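Methyl-coenzyme M reductase gamma subunit (Methermicoccus shengliensis DSM 18856, PDB 7NKG) helps hold the nickel cofactor factor 430 in methyl-coenzyme M reductase, which, as in its family, probably joins coenzymes M and B with release of methane. Local coordinates at residues D36-L41 / D130-G135; V86-S91 / A149-A154; G153-G158 / F170-R175. All coordinates share one frame; numbering follows the deposited sequence.

Contact 1 (D36-L41 / D130-G135)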
loop_
_atom_site.group_PDB
_atom_site.type_symbol
_atom_site.label_atom_id
_atom_site.label_comp_id
_atom_site.label_asym_id
_atom_site.label_seq_id
_atom_site.Cartn_x
_atom_site.Cartn_y
_atom_site.Cartn_z
ATOM N N ASP C 36 -17.086 0.143 51.868
ATOM C CA ASP C 36 -15.640 0.021 51.711
ATOM C C ASP C 36 -15.333 -0.595 50.336
ATOM O O ASP C 36 -14.400 -0.140 49.668
ATOM C CB ASP C 36 -14.998 -0.808 52.849
ATOM C CG ASP C 36 -14.754 -0.035 54.140
ATOM O OD1 ASP C 36 -14.898 1.211 54.129
ATOM O OD2 ASP C 36 -14.419 -0.674 55.160
ATOM N N LEU C 37 -16.155 -1.560 49.867
ATOM C CA LEU C 37 -15.924 -2.143 48.536
ATOM C C LEU C 37 -16.105 -1.074 47.456
ATOM O O LEU C 37 -15.282 -0.953 46.541
ATOM C CB LEU C 37 -16.856 -3.323 48.264
ATOM C CG LEU C 37 -16.713 -3.981 46.862
ATOM C CD1 LEU C 37 -15.311 -4.562 46.628
ATOM C CD2 LEU C 37 -17.736 -5.077 46.685
ATOM N N THR C 38 -17.169 -0.258 47.580
ATOM C CA THR C 38 -17.417 0.805 46.600
ATOM C C THR C 38 -16.280 1.816 46.606
ATOM O O THR C 38 -15.847 2.261 45.541
ATOM C CB THR C 38 -18.746 1.482 46.903
ATOM O OG1 THR C 38 -19.774 0.488 46.866
ATOM C CG2 THR C 38 -19.093 2.571 45.909
ATOM N N ALA C 39 -15.778 2.168 47.803
ATOM C CA ALA C 39 -14.689 3.133 47.910
ATOM C C ALA C 39 -13.427 2.629 47.163
ATOM O O ALA C 39 -12.849 3.379 46.372
ATOM C CB ALA C 39 -14.359 3.394 49.381
ATOM N N ILE C 40 -13.005 1.371 47.401
ATOM C CA ILE C 40 -11.773 0.863 46.777
ATOM C C ILE C 40 -11.938 0.634 45.261
ATOM O O ILE C 40 -10.946 0.772 44.537
ATOM C CB ILE C 40 -11.177 -0.376 47.510
ATOM C CG1 ILE C 40 -12.139 -1.593 47.431
ATOM C CG2 ILE C 40 -10.874 0.018 48.974
ATOM C CD1 ILE C 40 -11.669 -2.877 48.072
ATOM N N LEU C 41 -13.169 0.385 44.762
ATOM C CA LEU C 41 -13.348 0.253 43.300
ATOM C C LEU C 41 -13.267 1.630 42.563
ATOM O O LEU C 41 -12.836 1.666 41.411
ATOM C CB LEU C 41 -14.622 -0.533 42.963
ATOM C CG LEU C 41 -14.711 -1.951 43.563
ATOM C CD1 LEU C 41 -15.979 -2.641 43.120
ATOM C CD2 LEU C 41 -13.493 -2.832 43.177
ATOM N N ASP C 130 -23.561 -5.729 39.357
ATOM C CA ASP C 130 -23.115 -7.112 39.138
ATOM C C ASP C 130 -21.621 -7.222 39.399
ATOM O O ASP C 130 -21.176 -8.218 39.980
ATOM C CB ASP C 130 -23.381 -7.575 37.702
ATOM C CG ASP C 130 -24.784 -7.363 37.192
ATOM O OD1 ASP C 130 -25.724 -7.289 38.030
ATOM O OD2 ASP C 130 -24.950 -7.277 35.972
ATOM N N VAL C 131 -20.830 -6.232 38.949
ATOM C CA VAL C 131 -19.382 -6.278 39.160
ATOM C C VAL C 131 -19.051 -6.137 40.662
ATOM O O VAL C 131 -18.020 -6.650 41.086
ATOM C CB VAL C 131 -18.574 -5.285 38.239
ATOM C CG1 VAL C 131 -18.222 -3.979 38.955
ATOM C CG2 VAL C 131 -17.312 -5.937 37.690
ATOM N N GLU C 132 -19.901 -5.457 41.461
ATOM C CA GLU C 132 -19.682 -5.354 42.903
ATOM C C GLU C 132 -19.979 -6.692 43.582
ATOM O O GLU C 132 -19.249 -7.074 44.497
ATOM C CB GLU C 132 -20.557 -4.264 43.531
ATOM C CG GLU C 132 -20.090 -2.867 43.163
ATOM C CD GLU C 132 -20.536 -1.810 44.139
ATOM O OE1 GLU C 132 -21.598 -2.004 44.770
ATOM O OE2 GLU C 132 -19.822 -0.790 44.276
ATOM N N VAL C 133 -21.000 -7.438 43.118
ATOM C CA VAL C 133 -21.294 -8.769 43.665
ATOM C C VAL C 133 -20.079 -9.683 43.404
ATOM O O VAL C 133 -19.634 -10.382 44.317
ATOM C CB VAL C 133 -22.586 -9.369 43.071
ATOM C CG1 VAL C 133 -22.760 -10.840 43.461
ATOM C CG2 VAL C 133 -23.807 -8.562 43.500
ATOM N N TYR C 134 -19.526 -9.628 42.180
ATOM C CA TYR C 134 -18.328 -10.378 41.830
ATOM C C TYR C 134 -17.145 -9.881 42.694
ATOM O O TYR C 134 -16.419 -10.701 43.251
ATOM C CB TYR C 134 -18.005 -10.243 40.312
ATOM C CG TYR C 134 -16.562 -10.566 39.992
ATOM C CD1 TYR C 134 -16.118 -11.878 39.954
ATOM C CD2 TYR C 134 -15.615 -9.556 39.863
ATOM C CE1 TYR C 134 -14.780 -12.181 39.780
ATOM C CE2 TYR C 134 -14.268 -9.848 39.721
ATOM C CZ TYR C 134 -13.854 -11.162 39.666
ATOM O OH TYR C 134 -12.523 -11.462 39.502
ATOM N N GLY C 135 -16.940 -8.565 42.752
ATOM C CA GLY C 135 -15.843 -7.942 43.491
ATOM C C GLY C 135 -15.788 -8.367 44.943
ATOM O O GLY C 135 -14.712 -8.683 45.459
HETATM O O HOH W 1 -20.852 -2.149 47.406
#
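Glu132 reaches across to Thr38 with its carboxylate and to two leucines with its stem and backbone. Its CG lies beside the backbone N (chi1 -72°), and the chain then runs extended, bringing OE2 to 2.9 Å from Thr38 OG1. That hydroxyl also has Asp34 O of its own helix within reach, and its proton is not assigned to either. A water closes a second route, donating to Thr38 OG1 and to Glu132 OE1, the latter over 2.7 Å. Arg44 balances the charge at OE2 through a salt bridge and Tyr50 hydrogen-bonds OE1; glutamate has the length and the two oxygens to meet both. Behind this polar end the leucines pack on its stem and backbone. Leu41 CD1 rests 4.1 Å from Glu132 CG, while Leu37 CD2 comes within 3.3 Å of Glu132 O.

The axes of 36-41 and 130-135 cross at 105° and stay 10.7 Å apart, a spacing bridged by Glu132 and the leucines. These segments lie on helices 34-41 and 128-140; the latter packs on strands 83-90 and 122-127 of a four-stranded antiparallel sheet.

One turn further on, Gly135 presents bare backbone. Leu37, with CG anti to its backbone N (chi1 178°), sends CD1 to 4.2 Å from Gly135 C. Glycine fits here because a methyl on its CA would point at the CD1 atoms of both leucines and crowd Val131 O.

Contact 2 (V86-S91 / A149-A154)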
loop_
_atom_site.group_PDB
_atom_site.type_symbol
_atom_site.label_atom_id
_atom_site.label_comp_id
_atom_site.label_asym_id
_atom_site.label_seq_id
_atom_site.Cartn_x
_atom_site.Cartn_y
_atom_site.Cartn_z
ATOM N N VAL C 86 -13.398 -4.611 37.942
ATOM C CA VAL C 86 -12.656 -5.058 39.119
ATOM C C VAL C 86 -11.393 -5.690 38.529
ATOM O O VAL C 86 -11.518 -6.648 37.762
ATOM C CB VAL C 86 -13.457 -6.085 39.956
ATOM C CG1 VAL C 86 -12.587 -6.692 41.056
ATOM C CG2 VAL C 86 -14.705 -5.439 40.554
ATOM N N GLN C 87 -10.205 -5.133 38.811
ATOM C CA GLN C 87 -8.961 -5.666 38.255
ATOM C C GLN C 87 -8.005 -6.048 39.370
ATOM O O GLN C 87 -7.741 -5.233 40.253
ATOM C CB GLN C 87 -8.301 -4.675 37.291
ATOM C CG GLN C 87 -7.015 -5.216 36.680
ATOM C CD GLN C 87 -6.653 -4.494 35.414
ATOM O OE1 GLN C 87 -7.125 -4.839 34.328
ATOM N NE2 GLN C 87 -5.812 -3.462 35.513
ATOM N N TRP C 88 -7.448 -7.268 39.287
ATOM C CA TRP C 88 -6.543 -7.840 40.277
ATOM C C TRP C 88 -5.167 -8.161 39.704
ATOM O O TRP C 88 -5.069 -8.610 38.565
ATOM C CB TRP C 88 -7.120 -9.166 40.793
ATOM C CG TRP C 88 -8.149 -8.994 41.868
ATOM C CD1 TRP C 88 -9.505 -9.061 41.734
ATOM C CD2 TRP C 88 -7.892 -8.709 43.249
ATOM N NE1 TRP C 88 -10.111 -8.821 42.946
ATOM C CE2 TRP C 88 -9.141 -8.612 43.898
ATOM C CE3 TRP C 88 -6.722 -8.545 44.006
ATOM C CZ2 TRP C 88 -9.254 -8.355 45.264
ATOM C CZ3 TRP C 88 -6.835 -8.259 45.351
ATOM C CH2 TRP C 88 -8.091 -8.178 45.971
ATOM N N THR C 89 -4.134 -7.985 40.520
ATOM C CA THR C 89 -2.764 -8.402 40.236
ATOM C C THR C 89 -2.441 -9.418 41.322
ATOM O O THR C 89 -2.743 -9.177 42.497
ATOM C CB THR C 89 -1.802 -7.232 40.245
ATOM O OG1 THR C 89 -2.159 -6.352 39.175
ATOM C CG2 THR C 89 -0.343 -7.670 40.083
ATOM N N ASP C 90 -1.850 -10.560 40.937
ATOM C CA ASP C 90 -1.578 -11.644 41.890
ATOM C C ASP C 90 -0.122 -12.085 41.812
ATOM O O ASP C 90 0.346 -12.441 40.731
ATOM C CB ASP C 90 -2.493 -12.829 41.557
ATOM C CG ASP C 90 -3.951 -12.499 41.789
ATOM O OD1 ASP C 90 -4.340 -12.370 42.961
ATOM O OD2 ASP C 90 -4.700 -12.369 40.791
ATOM N N SER C 91 0.585 -12.096 42.954
ATOM C CA SER C 91 1.981 -12.508 42.972
ATOM C C SER C 91 2.174 -13.927 42.476
ATOM O O SER C 91 1.379 -14.818 42.782
ATOM C CB SER C 91 2.563 -12.409 44.379
ATOM O OG SER C 91 3.957 -12.676 44.377
ATOM N N ALA C 149 -1.754 -10.155 46.771
ATOM C CA ALA C 149 -2.602 -9.677 45.689
ATOM C C ALA C 149 -2.972 -8.218 45.946
ATOM O O ALA C 149 -2.883 -7.744 47.081
ATOM C CB ALA C 149 -3.856 -10.542 45.616
ATOM N N GLY C 150 -3.377 -7.516 44.894
ATOM C CA GLY C 150 -3.821 -6.139 45.033
ATOM C C GLY C 150 -4.742 -5.734 43.906
ATOM O O GLY C 150 -4.547 -6.170 42.765
ATOM N N LEU C 151 -5.767 -4.943 44.231
ATOM C CA LEU C 151 -6.681 -4.404 43.224
ATOM C C LEU C 151 -5.927 -3.265 42.566
ATOM O O LEU C 151 -5.488 -2.340 43.257
ATOM C CB LEU C 151 -7.950 -3.853 43.868
ATOM C CG LEU C 151 -8.999 -4.875 44.260
ATOM C CD1 LEU C 151 -9.922 -4.289 45.273
ATOM C CD2 LEU C 151 -9.791 -5.344 43.051
ATOM N N ARG C 152 -5.740 -3.356 41.259
ATOM C CA ARG C 152 -4.986 -2.364 40.491
ATOM C C ARG C 152 -5.604 -2.187 39.134
ATOM O O ARG C 152 -5.430 -3.051 38.286
ATOM C CB ARG C 152 -3.530 -2.823 40.317
ATOM C CG ARG C 152 -2.844 -3.194 41.625
ATOM C CD ARG C 152 -1.425 -3.655 41.439
ATOM N NE ARG C 152 -0.850 -4.013 42.730
ATOM C CZ ARG C 152 0.406 -4.388 42.926
ATOM N NH1 ARG C 152 1.259 -4.456 41.901
ATOM N NH2 ARG C 152 0.836 -4.670 44.151
ATOM N N GLY C 153 -6.298 -1.084 38.923
ATOM C CA GLY C 153 -6.866 -0.755 37.621
ATOM C C GLY C 153 -5.850 -0.098 36.689
ATOM O O GLY C 153 -6.147 0.130 35.515
ATOM N N ALA C 154 -4.659 0.250 37.200
ATOM C CA ALA C 154 -3.595 0.886 36.411
ATOM C C ALA C 154 -2.254 0.751 37.171
ATOM O O ALA C 154 -2.248 0.678 38.406
ATOM C CB ALA C 154 -3.915 2.353 36.180
#
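Thr89 and Gly150 face each other as the hydrogen-bonded pair of an antiparallel sheet, in which strand 149-151 forms one margin and strand 83-90 lies inside. Each N-H meets the other residue's carbonyl: Thr89 N to Gly150 O is 2.9 Å, and Gly150 N to Thr89 O is 3.0 Å. Trp88 with Leu151 and Asp90 with Ala149 are the flanking non-hydrogen-bonded pairs. Beyond the strand's end the pairing persists, as Arg152 N donates to Gln87 O over 2.9 Å.

The chain of Gln87 is extended, CG anti to the backbone N (chi1 -179°), and carries the amide alongside the chain that leaves the strand. Its NE2 donates in the carbonyl plane to a lone pair of Arg152 O, at 2.8 Å, while OE1 accepts from Arg121 NE. A glutamine, offering a donor and an acceptor on one tip, answers both demands. The other buried polar ends are also met from outside the pair: Thr89 OG1 by Gly120 O, Trp88 NE1 by Ser138 OG, Asp90 OD1 by a salt bridge to Arg102, and the guanidinium of Arg152 by Phe170 O and Val156 O.

Where Trp88 meets Leu151 the contact is apolar. Leu151 CD2 makes a CH-pi contact over the indole, 3.6 Å from the centroid of the five-membered ring and 20° off its normal. An alanine at Trp88 would probably open a gap beside Leu151 CD2 and leave Ser138 without its indole N-H partner. Leu151 CD2 also touches Val86, 3.7 Å from its CG1.

Contact 3 (G153-G158 / F170-R175). With F43 (factor 430), chain V.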
loop_
_atom_site.group_PDB
_atom_site.type_symbol
_atom_site.label_atom_id
_atom_site.label_comp_id
_atom_site.label_asym_id
_atom_site.label_seq_id
_atom_site.Cartn_x
_atom_site.Cartn_y
_atom_site.Cartn_z
ATOM N N GLY C 153 -6.298 -1.084 38.923
ATOM C CA GLY C 153 -6.866 -0.755 37.621
ATOM C C GLY C 153 -5.850 -0.098 36.689
ATOM O O GLY C 153 -6.147 0.130 35.515
ATOM N N ALA C 154 -4.659 0.250 37.200
ATOM C CA ALA C 154 -3.595 0.886 36.411
ATOM C C ALA C 154 -2.254 0.751 37.171
ATOM O O ALA C 154 -2.248 0.678 38.406
ATOM C CB ALA C 154 -3.915 2.353 36.180
ATOM N N THR C 155 -1.120 0.755 36.451
ATOM C CA THR C 155 0.226 0.623 37.038
ATOM C C THR C 155 0.288 -0.688 37.851
ATOM O O THR C 155 0.471 -0.694 39.061
ATOM C CB THR C 155 0.592 1.875 37.852
ATOM O OG1 THR C 155 0.254 3.042 37.105
ATOM C CG2 THR C 155 2.054 1.884 38.241
ATOM N N VAL C 156 0.098 -1.788 37.142
ATOM C CA VAL C 156 -0.087 -3.101 37.739
ATOM C C VAL C 156 1.204 -3.814 38.142
ATOM O O VAL C 156 1.125 -4.765 38.916
ATOM C CB VAL C 156 -0.947 -3.997 36.802
ATOM C CG1 VAL C 156 -2.264 -3.292 36.449
ATOM C CG2 VAL C 156 -0.180 -4.404 35.536
ATOM N N HIS C 157 2.369 -3.388 37.615
ATOM C CA HIS C 157 3.679 -4.022 37.832
ATOM C C HIS C 157 3.879 -4.617 39.233
ATOM O O HIS C 157 3.656 -3.920 40.225
ATOM C CB HIS C 157 4.800 -3.001 37.574
ATOM C CG HIS C 157 6.159 -3.610 37.422
ATOM N ND1 HIS C 157 6.478 -4.388 36.324
ATOM C CD2 HIS C 157 7.265 -3.475 38.193
ATOM C CE1 HIS C 157 7.748 -4.744 36.485
ATOM N NE2 HIS C 157 8.268 -4.206 37.587
ATOM N N GLY C 158 4.253 -5.882 39.304
ATOM C CA GLY C 158 4.498 -6.528 40.587
ATOM C C GLY C 158 4.289 -8.030 40.636
ATOM O O GLY C 158 4.899 -8.685 41.482
ATOM N N PHE C 170 5.085 -5.688 45.736
ATOM C CA PHE C 170 5.352 -4.298 45.346
ATOM C C PHE C 170 4.202 -3.652 44.584
ATOM O O PHE C 170 3.629 -4.273 43.693
ATOM C CB PHE C 170 6.611 -4.253 44.457
ATOM C CG PHE C 170 6.825 -2.987 43.645
ATOM C CD1 PHE C 170 7.329 -1.839 44.237
ATOM C CD2 PHE C 170 6.497 -2.943 42.298
ATOM C CE1 PHE C 170 7.559 -0.688 43.483
ATOM C CE2 PHE C 170 6.707 -1.788 41.552
ATOM C CZ PHE C 170 7.239 -0.669 42.147
ATOM N N ASP C 171 3.916 -2.382 44.897
ATOM C CA ASP C 171 2.917 -1.593 44.185
ATOM C C ASP C 171 3.570 -0.232 43.947
ATOM O O ASP C 171 3.858 0.479 44.915
ATOM C CB ASP C 171 1.637 -1.431 45.029
ATOM C CG ASP C 171 0.534 -0.637 44.338
ATOM O OD1 ASP C 171 0.799 -0.067 43.241
ATOM O OD2 ASP C 171 -0.580 -0.535 44.921
ATOM N N MET C 172 3.808 0.151 42.676
ATOM C CA MET C 172 4.416 1.459 42.386
ATOM C C MET C 172 3.585 2.611 42.970
ATOM O O MET C 172 4.168 3.611 43.402
ATOM C CB MET C 172 4.542 1.658 40.879
ATOM C CG MET C 172 5.313 2.904 40.479
ATOM S SD MET C 172 5.212 3.170 38.712
ATOM C CE MET C 172 6.505 4.374 38.480
ATOM N N LEU C 173 2.238 2.473 43.002
ATOM C CA LEU C 173 1.353 3.522 43.524
ATOM C C LEU C 173 1.002 3.381 45.008
ATOM O O LEU C 173 0.245 4.203 45.515
ATOM C CB LEU C 173 0.077 3.611 42.683
ATOM C CG LEU C 173 0.282 3.781 41.179
ATOM C CD1 LEU C 173 -1.047 3.894 40.485
ATOM C CD2 LEU C 173 1.148 5.014 40.834
ATOM N N ASP C 174 1.556 2.374 45.706
ATOM C CA ASP C 174 1.373 2.210 47.140
ATOM C C ASP C 174 -0.110 2.309 47.583
ATOM O O ASP C 174 -0.435 3.109 48.452
ATOM C CB ASP C 174 2.251 3.265 47.855
ATOM C CG ASP C 174 2.340 3.125 49.361
ATOM O OD1 ASP C 174 2.133 2.004 49.865
ATOM O OD2 ASP C 174 2.590 4.145 50.036
ATOM N N ARG C 175 -1.011 1.559 46.927
ATOM C CA ARG C 175 -2.444 1.608 47.275
ATOM C C ARG C 175 -2.750 0.862 48.565
ATOM O O ARG C 175 -3.707 1.207 49.257
ATOM C CB ARG C 175 -3.302 1.011 46.156
ATOM C CG ARG C 175 -3.362 1.874 44.918
ATOM C CD ARG C 175 -3.758 1.079 43.711
ATOM N NE ARG C 175 -2.545 0.592 43.066
ATOM C CZ ARG C 175 -2.352 0.483 41.756
ATOM N NH1 ARG C 175 -3.329 0.783 40.900
ATOM N NH2 ARG C 175 -1.189 0.063 41.287
HETATM NI NI F43 V . 1.926 -2.749 27.970
HETATM N NA F43 V . 2.124 -1.003 26.863
HETATM C CHA F43 V . 4.141 -1.785 25.798
HETATM C C1A F43 V . 3.149 -0.719 26.181
HETATM C C2A F43 V . 3.293 0.764 25.872
HETATM C C3A F43 V . 2.241 1.364 26.829
HETATM C C4A F43 V . 1.234 0.181 26.872
HETATM C C5A F43 V . 2.861 1.067 24.418
HETATM C C6A F43 V . 3.005 2.544 24.053
HETATM O O7A F43 V . 4.094 3.050 23.788
HETATM N N8A F43 V . 1.928 3.223 23.973
HETATM C C9A F43 V . 4.749 1.201 26.079
HETATM C CAA F43 V . 2.766 1.786 28.230
HETATM C CBA F43 V . 3.510 3.122 28.198
HETATM C CCA F43 V . 3.263 3.950 29.422
HETATM O ODA F43 V . 3.510 3.469 30.559
HETATM O OEA F43 V . 2.843 5.124 29.238
HETATM N NB F43 V . -0.014 -2.191 28.420
HETATM C CHB F43 V . 0.260 0.175 28.047
HETATM C C1B F43 V . -0.720 -0.991 27.917
HETATM C C2B F43 V . -1.993 -0.868 28.814
HETATM C C3B F43 V . -1.712 -1.794 30.003
HETATM C C4B F43 V . -0.644 -2.683 29.429
HETATM N N5B F43 V . -1.305 -1.075 26.578
HETATM C C6B F43 V . -2.620 -1.238 26.576
HETATM O O7B F43 V . -3.355 -1.221 25.590
HETATM C C8B F43 V . -3.120 -1.473 27.966
HETATM C C9B F43 V . -2.456 0.567 29.167
HETATM C CAB F43 V . -1.162 -1.045 31.239
HETATM C CBB F43 V . -0.787 -1.946 32.415
HETATM C CCB F43 V . -0.709 -1.114 33.673
HETATM O ODB F43 V . 0.350 -1.086 34.348
HETATM O OEB F43 V . -1.732 -0.484 34.050
HETATM N NC F43 V . 1.895 -4.327 29.296
HETATM C CHC F43 V . -0.333 -3.967 30.094
HETATM C C1C F43 V . 0.827 -4.645 30.046
HETATM C C2C F43 V . 1.002 -5.906 30.833
HETATM C C3C F43 V . 2.526 -6.064 30.762
HETATM C C4C F43 V . 2.926 -5.162 29.611
HETATM C C5C F43 V . 0.303 -7.022 30.052
HETATM C C6C F43 V . 0.348 -8.292 30.900
HETATM O O7C F43 V . -0.057 -8.240 32.075
HETATM O O8C F43 V . 0.773 -9.366 30.407
HETATM C C8C F43 V . 3.219 -5.577 32.047
HETATM C C9C F43 V . 2.925 -6.485 33.248
HETATM C CAC F43 V . 3.850 -6.232 34.434
HETATM O OBC F43 V . 3.797 -7.042 35.393
HETATM O OCC F43 V . 4.636 -5.250 34.440
HETATM N ND F43 V . 3.934 -3.124 27.786
HETATM C CHD F43 V . 4.166 -5.175 29.039
HETATM C C5D F43 V . 6.875 -5.199 27.906
HETATM C C6D F43 V . 6.605 -6.194 29.028
HETATM C C7D F43 V . 5.115 -6.326 29.229
HETATM O O8D F43 V . 4.749 -7.416 29.613
HETATM C C9D F43 V . 7.282 -1.974 26.897
HETATM C CAD F43 V . 8.580 -2.620 26.430
HETATM O OBD F43 V . 9.684 -2.159 26.843
HETATM O OCD F43 V . 8.580 -3.618 25.658
HETATM C C1D F43 V . 4.633 -4.121 28.329
HETATM C C2D F43 V . 6.114 -3.887 28.137
HETATM C C3D F43 V . 6.114 -2.943 26.942
HETATM C C4D F43 V . 4.811 -2.169 27.110
HETATM O O HOH W 2 2.798 -1.373 40.496
#
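Arg175 pushes its guanidinium edge-on into two successive carbonyls of the opposite loop, and here the contact is tightest. NH1 donates to Ala154 O over 2.7 Å, with the acceptor in the guanidinium plane, and also bonds Gln189 O. NH2 reaches Thr155 O at 2.9 Å, coming from above that carbonyl's plane, and adds a weak bond to Ala154 O. Only arginine among the common side chains offers so many N-H groups in one flat group. Its orientation is fixed by Asp171, whose carboxylate takes NE and NH2 side-on, one oxygen each, in a salt bridge; a bend at chi3 (-92°) brings the group round to do so. Asp171 OD1 also accepts from Leu173 N, closing an Asx turn.

Beside this grip Thr155 meets apolar neighbours: CG2 lies 3.4 Å from Met172 SD, and CB 3.7 Å from Leu173 CD1. Its OG1 hydrogen-bonds the backbone of a neighbouring subunit.

Toward Gly158 direct bonding gives way to a bridging water, which donates to Thr155 O and His157 O and accepts from Met172 N. Here His157 CD2 and Phe170 CE2 merely touch, 3.8 Å apart. Gly158 has backbone angles that only glycine tolerates readily, and a CB on it would clash with Phe170 O.

The loop's other side holds factor 430. Thr155 N donates to OEB and Val156 N to ODB of one cofactor carboxylate. His157 ND1 donates to OCC of another in a nearly straight bond (169°) of 2.8 Å.

The pair of loops lies between strand 83-90, which Val156 touches, and strand 182-187, against which Arg175 packs; residues of neighbouring subunits cover much of the rest.

How the contacts relate
All three contacts are buried, but in different surroundings. Contact 1 is helix packing within the subunit, touched by no other chain, whereas contacts 2 and 3 also meet other subunits. Contact 1 backs the sheet of contact 2: Val131, Tyr134 and Leu41 pack on Val86, and Ile40 on Leu151. Contact 2 runs directly into contact 3, since Gly153 and Ala154 belong to both and Thr89 CG2 packs on Val156 O. The chemistry changes along the way, from leucines beside one buried carboxylate, through regular strand pairing, to loops without regular structure, where an arginine grips backbone carbonyls beside the cofactor. Contacts 1 and 3 do not touch.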